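PDB 5JHH: Rho guanine nucleotide exchange factor 11 from Homo sapiens, which probably activates the small GTPase RhoA by catalysing exchange of its bound GDP for GTP through a tandem of DH and PH domains. Local coordinates for residues C121-Q124 with S125-E129; E210-K213 with Q214-R218; N217-R220 with L221-Y224. All coordinates share one frame; numbering follows the deposited sequence.

Interaction 1: C121-Q124 with S125-E129; sequences CSYQ and SIALE
Y123 and I126 cross at about a right angle, the isoleucine lying over one face of the tyrosine ring. I126 CB stands 4.0 Å from the centroid of the Y123 ring, almost on its normal, in a CH-pi contact. Each branch of the isoleucine then covers a different part of the ring: methyl CG2 reaches toward the phenol end, 3.6 Å from Y123 CZ, while I126 CD1 lies against Y123 CD1 and CE1. The tyrosine gets there because its CG is anti to the backbone N (chi1 -171°), which turns the ring along the first turn of the helix, where Y123 CD2 also meets A127 CB. The pair illustrates how a residue at an N-cap can pack on the turn it opens. A type I beta turn from C121 to Q124 links two helices of the DH domain, and Y123 takes the N-cap position of the second. Its carbonyl O accepts from A127 N at 3.1 Å, nearly along the C=O axis, and more weakly from I126 N. Q124 O continues the helical pattern by receiving L128 N at 3.0 Å, with L128 CB and CG packed against the same oxygen. A water bridges the turn, 2.8 Å from S122 O and accepting from S125 N, an amide of the first turn. S125 OG is hydrogen-bonded to E216 on helix 189-227. Nearby, I126 touches H219 of that helix and Y123 touches T215.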
loop_
_atom_site.group_PDB
_atom_site.type_symbol
_atom_site.label_atom_id
_atom_site.label_comp_id
_atom_site.label_asym_id
_atom_site.label_seq_id
_atom_site.Cartn_x
_atom_site.Cartn_y
_atom_site.Cartn_z
ATOM N N CYS A 121 11.507 1.973 -8.518
ATOM C CA CYS A 121 10.789 1.333 -7.438
ATOM C C CYS A 121 10.643 -0.161 -7.563
ATOM O O CYS A 121 10.380 -0.822 -6.568
ATOM C CB CYS A 121 9.328 1.850 -7.368
ATOM S SG CYS A 121 9.226 3.618 -7.037
ATOM N N SER A 122 10.584 -0.674 -8.775
ATOM C CA SER A 122 10.129 -2.046 -8.952
ATOM C C SER A 122 10.842 -3.076 -8.097
ATOM O O SER A 122 10.226 -4.055 -7.627
ATOM C CB SER A 122 10.227 -2.481 -10.434
ATOM O OG SER A 122 11.533 -2.259 -10.904
ATOM N N TYR A 123 12.141 -2.894 -7.938
ATOM C CA TYR A 123 13.000 -3.896 -7.309
ATOM C C TYR A 123 13.286 -3.536 -5.842
ATOM O O TYR A 123 14.044 -4.198 -5.151
ATOM C CB TYR A 123 14.327 -3.989 -8.089
ATOM C CG TYR A 123 15.248 -5.157 -7.687
ATOM C CD1 TYR A 123 14.997 -6.468 -8.121
ATOM C CD2 TYR A 123 16.349 -4.941 -6.898
ATOM C CE1 TYR A 123 15.839 -7.523 -7.789
ATOM C CE2 TYR A 123 17.218 -5.987 -6.565
ATOM C CZ TYR A 123 16.965 -7.273 -7.016
ATOM O OH TYR A 123 17.821 -8.272 -6.621
ATOM N N GLN A 124 12.630 -2.509 -5.347
ATOM C CA GLN A 124 13.083 -1.861 -4.130
ATOM C C GLN A 124 12.914 -2.747 -2.912
ATOM O O GLN A 124 13.719 -2.720 -2.038
ATOM C CB GLN A 124 12.334 -0.549 -3.960
ATOM C CG GLN A 124 12.962 0.415 -2.979
ATOM C CD GLN A 124 12.217 1.735 -2.908
ATOM O OE1 GLN A 124 11.230 1.849 -2.201
ATOM N NE2 GLN A 124 12.702 2.747 -3.649
ATOM N N SER A 125 11.878 -3.550 -2.849
ATOM C CA SER A 125 11.653 -4.362 -1.645
ATOM C C SER A 125 12.753 -5.393 -1.462
ATOM O O SER A 125 13.227 -5.667 -0.339
ATOM C CB SER A 125 10.300 -5.054 -1.745
ATOM O OG SER A 125 10.235 -5.899 -2.886
ATOM N N ILE A 126 13.229 -5.885 -2.585
ATOM C CA ILE A 126 14.289 -6.866 -2.612
ATOM C C ILE A 126 15.634 -6.238 -2.262
ATOM O O ILE A 126 16.359 -6.736 -1.412
ATOM C CB ILE A 126 14.325 -7.541 -3.975
ATOM C CG1 ILE A 126 13.012 -8.289 -4.187
ATOM C CG2 ILE A 126 15.451 -8.549 -4.036
ATOM C CD1 ILE A 126 12.568 -8.378 -5.623
ATOM N N ALA A 127 15.928 -5.083 -2.825
ATOM C CA ALA A 127 17.176 -4.413 -2.487
ATOM C C ALA A 127 17.247 -4.046 -1.007
ATOM O O ALA A 127 18.328 -4.102 -0.385
ATOM C CB ALA A 127 17.353 -3.162 -3.313
ATOM N N LEU A 128 16.120 -3.644 -0.445
ATOM C CA LEU A 128 16.111 -3.287 0.960
ATOM C C LEU A 128 16.290 -4.474 1.884
ATOM O O LEU A 128 16.851 -4.308 2.921
ATOM C CB LEU A 128 14.806 -2.610 1.319
ATOM C CG LEU A 128 14.683 -1.200 0.793
ATOM C CD1 LEU A 128 13.290 -0.639 1.095
ATOM C CD2 LEU A 128 15.770 -0.299 1.381
ATOM N N GLU A 129 15.732 -5.626 1.550
ATOM C CA GLU A 129 16.023 -6.858 2.267
ATOM C C GLU A 129 17.516 -7.224 2.192
ATOM O O GLU A 129 18.121 -7.605 3.179
ATOM C CB GLU A 129 15.191 -8.017 1.712
ATOM C CG GLU A 129 14.017 -8.412 2.610
ATOM C CD GLU A 129 14.452 -8.913 4.007
ATOM O OE1 GLU A 129 15.533 -9.545 4.146
ATOM O OE2 GLU A 129 13.694 -8.696 4.975
HETATM O O HOH W 1 9.788 -3.810 -4.919
#

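Interaction 2: E210-K213 with Q214-R218; sequences EAVK and QTENR
E210 and Q214 are joined twice, by backbone and by side chain. The Q214 amide donates from NE2 to E210 OE2 at 2.8 Å, the oxygen lying close to the plane of the amide but the nitrogen standing 38° out of the carboxylate plane. The two side chains run side by side in the same direction, each bent at chi2 (69° in E210, -41° in Q214), and these bends bring their flat ends together one helical turn apart. Beneath them Q214 N reaches E210 O at 3.0 Å. The next polar knot is at A211 O, which accepts from both T215 N at 2.9 Å and T215 OG1 at 3.0 Å, the two donors approaching from opposite faces of the carbonyl plane. Such i to i+4 pairing, with a threonine hydroxyl folded back on the preceding turn, runs along a part of helix 189-227 that meets another protein's chain through V212, K213, E216 and N217. The carbonyls of V212 and K213 accept from E216 N and N217 N in the same pattern. Outward from these bonds the packing sets aliphatic carbon against polar flat groups. The extended K213 chain lies alongside Q214, its CD 3.8 Å from Q214 NE2. V212 CG1 rests 3.6 Å from E216 CD, under a carboxylate that bonds to S125 and forms a salt bridge with a basic side chain of the other protein's chain; N217 OD1 likewise receives a bond from a basic side chain of that chain.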
loop_
_atom_site.group_PDB
_atom_site.type_symbol
_atom_site.label_atom_id
_atom_site.label_comp_id
_atom_site.label_asym_id
_atom_site.label_seq_id
_atom_site.Cartn_x
_atom_site.Cartn_y
_atom_site.Cartn_z
ATOM N N GLU A 210 1.998 -2.283 -11.527
ATOM C CA GLU A 210 2.275 -3.459 -12.317
ATOM C C GLU A 210 3.775 -3.777 -12.369
ATOM O O GLU A 210 4.156 -4.934 -12.259
ATOM C CB GLU A 210 1.633 -3.289 -13.708
ATOM C CG GLU A 210 1.690 -4.505 -14.606
ATOM C CD GLU A 210 0.816 -5.644 -14.144
ATOM O OE1 GLU A 210 -0.175 -5.398 -13.440
ATOM O OE2 GLU A 210 1.121 -6.785 -14.529
ATOM N N ALA A 211 4.652 -2.785 -12.465
ATOM C CA ALA A 211 6.071 -3.117 -12.504
ATOM C C ALA A 211 6.547 -3.762 -11.221
ATOM O O ALA A 211 7.382 -4.679 -11.243
ATOM C CB ALA A 211 6.916 -1.886 -12.779
ATOM N N VAL A 212 6.073 -3.247 -10.089
ATOM C CA VAL A 212 6.467 -3.810 -8.819
ATOM C C VAL A 212 5.950 -5.237 -8.774
ATOM O O VAL A 212 6.659 -6.181 -8.412
ATOM C CB VAL A 212 5.854 -3.009 -7.674
ATOM C CG1 VAL A 212 5.964 -3.710 -6.344
ATOM C CG2 VAL A 212 6.499 -1.641 -7.606
ATOM N N LYS A 213 4.714 -5.407 -9.185
ATOM C CA LYS A 213 4.113 -6.728 -9.150
ATOM C C LYS A 213 4.922 -7.757 -9.928
ATOM O O LYS A 213 5.259 -8.796 -9.378
ATOM C CB LYS A 213 2.734 -6.654 -9.671
ATOM C CG LYS A 213 2.092 -7.996 -9.890
ATOM C CD LYS A 213 0.737 -7.712 -10.512
ATOM C CE LYS A 213 -0.155 -8.908 -10.373
ATOM N NZ LYS A 213 -1.492 -8.528 -10.871
ATOM N N GLN A 214 5.289 -7.438 -11.167
ATOM C CA GLN A 214 5.942 -8.405 -12.023
ATOM C C GLN A 214 7.369 -8.612 -11.573
ATOM O O GLN A 214 7.861 -9.734 -11.556
ATOM C CB GLN A 214 5.892 -7.989 -13.504
ATOM C CG GLN A 214 4.496 -8.090 -14.176
ATOM C CD GLN A 214 3.651 -9.348 -13.805
ATOM O OE1 GLN A 214 4.161 -10.476 -13.671
ATOM N NE2 GLN A 214 2.352 -9.149 -13.651
ATOM N N THR A 215 8.037 -7.546 -11.152
ATOM C CA THR A 215 9.411 -7.703 -10.698
ATOM C C THR A 215 9.486 -8.534 -9.442
ATOM O O THR A 215 10.332 -9.424 -9.352
ATOM C CB THR A 215 10.079 -6.355 -10.395
ATOM O OG1 THR A 215 10.175 -5.578 -11.594
ATOM C CG2 THR A 215 11.419 -6.542 -9.839
ATOM N N GLU A 216 8.655 -8.237 -8.444
ATOM C CA GLU A 216 8.658 -9.065 -7.239
ATOM C C GLU A 216 8.192 -10.512 -7.530
ATOM O O GLU A 216 8.773 -11.495 -7.017
ATOM C CB GLU A 216 7.758 -8.477 -6.155
ATOM C CG GLU A 216 8.245 -7.131 -5.629
ATOM C CD GLU A 216 7.364 -6.511 -4.542
ATOM O OE1 GLU A 216 6.141 -6.808 -4.454
ATOM O OE2 GLU A 216 7.942 -5.728 -3.736
ATOM N N ASN A 217 7.127 -10.642 -8.315
ATOM C CA ASN A 217 6.597 -11.966 -8.596
ATOM C C ASN A 217 7.681 -12.799 -9.250
ATOM O O ASN A 217 7.882 -13.957 -8.863
ATOM C CB ASN A 217 5.412 -11.936 -9.538
ATOM C CG ASN A 217 4.123 -11.676 -8.841
ATOM O OD1 ASN A 217 4.061 -11.370 -7.636
ATOM N ND2 ASN A 217 3.062 -11.811 -9.591
ATOM N N ARG A 218 8.411 -12.198 -10.180
ATOM C CA ARG A 218 9.448 -12.944 -10.905
ATOM C C ARG A 218 10.529 -13.449 -9.974
ATOM O O ARG A 218 10.955 -14.613 -10.069
ATOM C CB ARG A 218 10.064 -12.101 -12.007
ATOM C CG ARG A 218 11.014 -12.861 -12.946
ATOM C CD ARG A 218 11.480 -12.025 -14.149
ATOM N NE ARG A 218 12.440 -10.985 -13.748
ATOM C CZ ARG A 218 12.225 -9.662 -13.797
ATOM N NH1 ARG A 218 11.087 -9.163 -14.288
ATOM N NH2 ARG A 218 13.165 -8.818 -13.353
#

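Interaction 3: N217-R220 with L221-Y224; sequences NRHR and LEGY
R220 and Y224 lie side by side one turn apart on helix 189-227, the long helix that leads from the DH domain to the PH domain, and theirs is the close-packed flank of this contact. Aliphatic carbon of the arginine covers the ring: CG sits 3.9 Å from the Y224 ring centroid in a CH-pi contact and 3.5 Å from Y224 CZ. The same ring lies over its own helix, with R220 O 3.4 Å above its plane and displaced toward the rim. A bend at chi3 (-61°) brings the guanidinium to the phenol end, where its plane stands 72° from that of the ring. Y224 OH is also bonded to E257 on strand 254-263, and Y224 touches H273 and L275 of the neighbouring strand, so this flank faces the PH domain. A leucine here has neither hydroxyl nor ring, and the R220 guanidinium would probably be set free to turn, with E257 losing a partner. The buried L221 packs back on the preceding turn, its CG 3.3 Å from N217 O. The other flank is looser. R218 and E222 also run alongside each other, but R218 NE and E222 OE2 stay 4.3 Å apart, beyond a salt bridge, and the nearest ring atom of the exposed H219, CD2, is 4.3 Å from E222 OE1. On the tight side, R220 NH2 donates to Y224 OH at 3.0 Å, the oxygen lying only 3° out of the guanidinium plane.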
loop_
_atom_site.group_PDB
_atom_site.type_symbol
_atom_site.label_atom_id
_atom_site.label_comp_id
_atom_site.label_asym_id
_atom_site.label_seq_id
_atom_site.Cartn_x
_atom_site.Cartn_y
_atom_site.Cartn_z
ATOM N N ASN A 217 7.127 -10.642 -8.315
ATOM C CA ASN A 217 6.597 -11.966 -8.596
ATOM C C ASN A 217 7.681 -12.799 -9.250
ATOM O O ASN A 217 7.882 -13.957 -8.863
ATOM C CB ASN A 217 5.412 -11.936 -9.538
ATOM C CG ASN A 217 4.123 -11.676 -8.841
ATOM O OD1 ASN A 217 4.061 -11.370 -7.636
ATOM N ND2 ASN A 217 3.062 -11.811 -9.591
ATOM N N ARG A 218 8.411 -12.198 -10.180
ATOM C CA ARG A 218 9.448 -12.944 -10.905
ATOM C C ARG A 218 10.529 -13.449 -9.974
ATOM O O ARG A 218 10.955 -14.613 -10.069
ATOM C CB ARG A 218 10.064 -12.101 -12.007
ATOM C CG ARG A 218 11.014 -12.861 -12.946
ATOM C CD ARG A 218 11.480 -12.025 -14.149
ATOM N NE ARG A 218 12.440 -10.985 -13.748
ATOM C CZ ARG A 218 12.225 -9.662 -13.797
ATOM N NH1 ARG A 218 11.087 -9.163 -14.288
ATOM N NH2 ARG A 218 13.165 -8.818 -13.353
ATOM N N HIS A 219 10.974 -12.571 -9.077
ATOM C CA HIS A 219 11.971 -12.939 -8.097
ATOM C C HIS A 219 11.438 -14.032 -7.156
ATOM O O HIS A 219 12.111 -14.999 -6.884
ATOM C CB HIS A 219 12.370 -11.697 -7.315
ATOM C CG HIS A 219 13.416 -11.930 -6.273
ATOM N ND1 HIS A 219 13.112 -12.183 -4.947
ATOM C CD2 HIS A 219 14.766 -11.892 -6.349
ATOM C CE1 HIS A 219 14.234 -12.311 -4.256
ATOM N NE2 HIS A 219 15.251 -12.128 -5.083
ATOM N N ARG A 220 10.209 -13.877 -6.695
ATOM C CA ARG A 220 9.572 -14.871 -5.832
ATOM C C ARG A 220 9.513 -16.283 -6.487
ATOM O O ARG A 220 9.873 -17.304 -5.864
ATOM C CB ARG A 220 8.176 -14.377 -5.413
ATOM C CG ARG A 220 7.380 -15.400 -4.612
ATOM C CD ARG A 220 6.084 -14.818 -4.076
ATOM N NE ARG A 220 6.331 -13.701 -3.168
ATOM C CZ ARG A 220 6.501 -13.807 -1.847
ATOM N NH1 ARG A 220 6.737 -12.716 -1.124
ATOM N NH2 ARG A 220 6.422 -14.984 -1.234
ATOM N N LEU A 221 9.159 -16.334 -7.768
ATOM C CA LEU A 221 9.028 -17.616 -8.476
ATOM C C LEU A 221 10.357 -18.292 -8.798
ATOM O O LEU A 221 10.429 -19.518 -8.814
ATOM C CB LEU A 221 8.296 -17.434 -9.770
ATOM C CG LEU A 221 6.858 -17.001 -9.630
ATOM C CD1 LEU A 221 6.356 -16.473 -10.954
ATOM C CD2 LEU A 221 6.000 -18.146 -9.168
ATOM N N GLU A 222 11.390 -17.513 -9.068
ATOM C CA GLU A 222 12.735 -18.066 -9.121
ATOM C C GLU A 222 13.121 -18.724 -7.811
ATOM O O GLU A 222 13.780 -19.763 -7.810
ATOM C CB GLU A 222 13.777 -17.006 -9.417
ATOM C CG GLU A 222 13.716 -16.420 -10.810
ATOM C CD GLU A 222 14.332 -15.014 -10.884
ATOM O OE1 GLU A 222 14.789 -14.492 -9.834
ATOM O OE2 GLU A 222 14.347 -14.419 -11.994
ATOM N N GLY A 223 12.765 -18.103 -6.694
ATOM C CA GLY A 223 13.139 -18.669 -5.404
ATOM C C GLY A 223 12.376 -19.950 -5.158
ATOM O O GLY A 223 12.917 -20.908 -4.651
ATOM N N TYR A 224 11.089 -19.938 -5.492
ATOM C CA TYR A 224 10.267 -21.128 -5.393
ATOM C C TYR A 224 10.774 -22.251 -6.276
ATOM O O TYR A 224 10.700 -23.368 -5.875
ATOM C CB TYR A 224 8.839 -20.868 -5.788
ATOM C CG TYR A 224 8.055 -20.024 -4.832
ATOM C CD1 TYR A 224 8.563 -19.636 -3.602
ATOM C CD2 TYR A 224 6.781 -19.626 -5.158
ATOM C CE1 TYR A 224 7.812 -18.868 -2.743
ATOM C CE2 TYR A 224 6.032 -18.860 -4.308
ATOM C CZ TYR A 224 6.563 -18.470 -3.122
ATOM O OH TYR A 224 5.781 -17.722 -2.280
#

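In the fold
From the N terminus, interaction 1 comes first, at the turn between helices 107-121 and 124-137. Helix 189-227 follows much later and carries interaction 2 and then interaction 3, which overlap at N217 and R218. Each is local: none closes a long loop, and interaction 1 is in series with the other two. The fold nevertheless brings them together. The S125-E216 link and the packing of S122 on T215 join interaction 1 to interaction 2, and I126 makes the corresponding touch on H219 of interaction 3. The DH turn thus rests along the helix that runs on to the PH strands.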